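Local coordinates for helix-turn-helix domain-containing protein (Shewanella amazonensis SB2B, PDB 3KE2) that is of unknown function but, as a member of a winged helix-turn-helix family, may bind DNA, at residues L28-R33 with Y78-W83. Residues are numbered along the deposited sequence; the frame is centred on the assembly and turned at random.
Sequences LMDDAR and YRIRTW
M29 makes the apolar part of this contact, reaching from the last turn of helix 14-31 toward strand 77-82. With its CG anti to the carbonyl carbon (chi1 -65°) and the chain beyond extended, SE comes to 4.0 Å from CB of Y78. The two side chains run side by side in the same direction, so SE also comes obliquely against the tyrosine ring, 5.2 Å from its centroid: a Met-aromatic contact. Looser packing adds I80, whose CD1 lies 4.4 Å from SE of M29. M29 is buried, with L39, I54 and F57 also touching it, while F66 meets the Y78 ring edge-to-face.

One residue on, D30 turns its carboxylate toward W83, at the far end of 78-83 from Y78. CG is anti to the backbone N (chi1 -153°), and the D30 side chain crosses that of I80 at about a right angle, with OD1 4.0 Å from I80 CG1. Tip to tip it meets W83, at the edge of the indole; OD2 is 3.7 Å from W83 NE1, and the carboxylate plane stands nearly upright to the ring, at 79°. I80 CG2 lies over one face of the indole, offset toward the rim, and I62 touches both I80 and W83.

Polar bridging falls to a water where the helix has just ended: it hydrogen-bonds to A32 O (3.0 Å) and to Y78 O (2.6 Å), linking the loop after the helix to the strand backbone. Nearby, Y78 and H34 share a backbone hydrogen bond.

In fold terms, the C-terminal end of the first long helix packs on the second strand of the two-stranded antiparallel wing, consistent with the winged helix-turn-helix fold to which the sequence is assigned.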
loop_
_atom_site.group_PDB
_atom_site.type_symbol
_atom_site.label_atom_id
_atom_site.label_comp_id
_atom_site.label_asym_id
_atom_site.label_seq_id
_atom_site.Cartn_x
_atom_site.Cartn_y
_atom_site.Cartn_z
ATOM N N LEU A 28 -11.088 -7.461 -6.441
ATOM C CA LEU A 28 -12.041 -7.853 -7.463
ATOM C C LEU A 28 -11.419 -8.836 -8.464
ATOM O O LEU A 28 -11.982 -9.892 -8.738
ATOM C CB LEU A 28 -12.547 -6.630 -8.197
ATOM C CG LEU A 28 -13.484 -5.701 -7.432
ATOM C CD1 LEU A 28 -13.820 -4.544 -8.347
ATOM C CD2 LEU A 28 -14.755 -6.412 -6.939
HETATM N N MSE A 29 -10.231 -8.489 -8.956
HETATM C CA MSE A 29 -9.491 -9.296 -9.923
HETATM C C MSE A 29 -9.108 -10.652 -9.398
HETATM O O MSE A 29 -8.991 -11.608 -10.151
HETATM C CB MSE A 29 -8.214 -8.569 -10.307
HETATM C CG MSE A 29 -8.460 -7.301 -11.029
HETATM SE SE MSE A 29 -6.829 -6.349 -11.278
HETATM C CE MSE A 29 -7.563 -4.824 -12.032
ATOM N N ASP A 30 -8.938 -10.746 -8.099
ATOM C CA ASP A 30 -8.517 -11.982 -7.497
ATOM C C ASP A 30 -9.680 -12.945 -7.280
ATOM O O ASP A 30 -9.468 -14.149 -7.252
ATOM C CB ASP A 30 -7.840 -11.673 -6.149
ATOM C CG ASP A 30 -6.807 -12.725 -5.734
ATOM O OD1 ASP A 30 -5.983 -13.141 -6.583
ATOM O OD2 ASP A 30 -6.773 -13.072 -4.530
ATOM N N ASP A 31 -10.904 -12.444 -7.121
ATOM C CA ASP A 31 -12.063 -13.338 -6.854
ATOM C C ASP A 31 -12.869 -13.741 -8.109
ATOM O O ASP A 31 -13.693 -14.644 -8.032
ATOM C CB ASP A 31 -13.002 -12.717 -5.787
ATOM C CG ASP A 31 -12.265 -12.388 -4.413
ATOM O OD1 ASP A 31 -10.990 -12.387 -4.313
ATOM O OD2 ASP A 31 -12.990 -12.101 -3.421
ATOM N N ALA A 32 -12.615 -13.080 -9.235
ATOM C CA ALA A 32 -13.280 -13.345 -10.515
ATOM C C ALA A 32 -12.402 -12.900 -11.713
ATOM O O ALA A 32 -11.517 -12.061 -11.569
ATOM C CB ALA A 32 -14.631 -12.647 -10.569
ATOM N N ARG A 33 -12.661 -13.463 -12.889
ATOM C CA ARG A 33 -11.934 -13.095 -14.086
ATOM C C ARG A 33 -12.507 -11.819 -14.654
ATOM O O ARG A 33 -13.642 -11.800 -15.125
ATOM C CB ARG A 33 -12.004 -14.185 -15.139
ATOM C CG ARG A 33 -11.363 -15.432 -14.652
ATOM C CD ARG A 33 -11.094 -16.439 -15.734
ATOM N NE ARG A 33 -10.377 -17.561 -15.140
ATOM C CZ ARG A 33 -9.919 -18.618 -15.806
ATOM N NH1 ARG A 33 -10.080 -18.730 -17.129
ATOM N NH2 ARG A 33 -9.280 -19.573 -15.140
ATOM N N TYR A 78 -7.327 -10.205 -16.166
ATOM C CA TYR A 78 -6.223 -9.888 -15.302
ATOM C C TYR A 78 -6.063 -10.931 -14.204
ATOM O O TYR A 78 -7.026 -11.518 -13.739
ATOM C CB TYR A 78 -6.435 -8.520 -14.658
ATOM C CG TYR A 78 -6.359 -7.325 -15.597
ATOM C CD1 TYR A 78 -5.134 -6.751 -15.920
ATOM C CD2 TYR A 78 -7.515 -6.732 -16.124
ATOM C CE1 TYR A 78 -5.061 -5.634 -16.752
ATOM C CE2 TYR A 78 -7.444 -5.601 -16.983
ATOM C CZ TYR A 78 -6.210 -5.065 -17.280
ATOM O OH TYR A 78 -6.099 -3.962 -18.116
ATOM N N ARG A 79 -4.825 -11.159 -13.811
ATOM C CA ARG A 79 -4.497 -12.064 -12.732
ATOM C C ARG A 79 -3.389 -11.465 -11.881
ATOM O O ARG A 79 -2.459 -10.852 -12.415
ATOM C CB ARG A 79 -4.035 -13.414 -13.245
ATOM C CG ARG A 79 -3.572 -14.344 -12.134
ATOM C CD ARG A 79 -3.528 -15.770 -12.604
ATOM N NE ARG A 79 -2.624 -15.890 -13.732
ATOM C CZ ARG A 79 -2.673 -16.851 -14.664
ATOM N NH1 ARG A 79 -3.619 -17.796 -14.677
ATOM N NH2 ARG A 79 -1.783 -16.826 -15.631
ATOM N N ILE A 80 -3.473 -11.667 -10.570
ATOM C CA ILE A 80 -2.472 -11.181 -9.656
ATOM C C ILE A 80 -1.372 -12.221 -9.602
ATOM O O ILE A 80 -1.615 -13.355 -9.161
ATOM C CB ILE A 80 -3.070 -10.967 -8.253
ATOM C CG1 ILE A 80 -4.261 -9.995 -8.329
ATOM C CG2 ILE A 80 -2.026 -10.471 -7.294
ATOM C CD1 ILE A 80 -3.952 -8.702 -8.944
ATOM N N ARG A 81 -0.175 -11.857 -10.089
ATOM C CA ARG A 81 0.985 -12.767 -10.074
ATOM C C ARG A 81 1.453 -12.894 -8.646
ATOM O O ARG A 81 1.742 -13.990 -8.177
ATOM C CB ARG A 81 2.133 -12.275 -10.963
ATOM C CG ARG A 81 3.412 -13.149 -10.874
ATOM C CD ARG A 81 4.563 -12.649 -11.773
ATOM N NE ARG A 81 5.779 -13.454 -11.601
ATOM C CZ ARG A 81 6.107 -14.496 -12.358
ATOM N NH1 ARG A 81 5.326 -14.865 -13.358
ATOM N NH2 ARG A 81 7.220 -15.163 -12.113
ATOM N N THR A 82 1.540 -11.761 -7.945
ATOM C CA THR A 82 1.930 -11.772 -6.519
ATOM C C THR A 82 1.402 -10.529 -5.838
ATOM O O THR A 82 1.351 -9.465 -6.453
ATOM C CB THR A 82 3.422 -11.835 -6.280
ATOM O OG1 THR A 82 3.642 -12.063 -4.880
ATOM C CG2 THR A 82 4.112 -10.541 -6.715
ATOM N N TRP A 83 0.969 -10.683 -4.588
ATOM C CA TRP A 83 0.491 -9.549 -3.803
ATOM C C TRP A 83 1.646 -8.818 -3.159
ATOM O O TRP A 83 1.498 -7.675 -2.730
ATOM C CB TRP A 83 -0.462 -9.989 -2.706
ATOM C CG TRP A 83 -1.799 -10.313 -3.196
ATOM C CD1 TRP A 83 -2.222 -11.500 -3.688
ATOM C CD2 TRP A 83 -2.929 -9.434 -3.222
ATOM N NE1 TRP A 83 -3.544 -11.416 -4.029
ATOM C CE2 TRP A 83 -4.002 -10.156 -3.763
ATOM C CE3 TRP A 83 -3.135 -8.101 -2.838
ATOM C CZ2 TRP A 83 -5.269 -9.607 -3.927
ATOM C CZ3 TRP A 83 -4.408 -7.545 -3.002
ATOM C CH2 TRP A 83 -5.454 -8.301 -3.549
HETATM O O HOH W 1 -9.385 -10.597 -13.038
#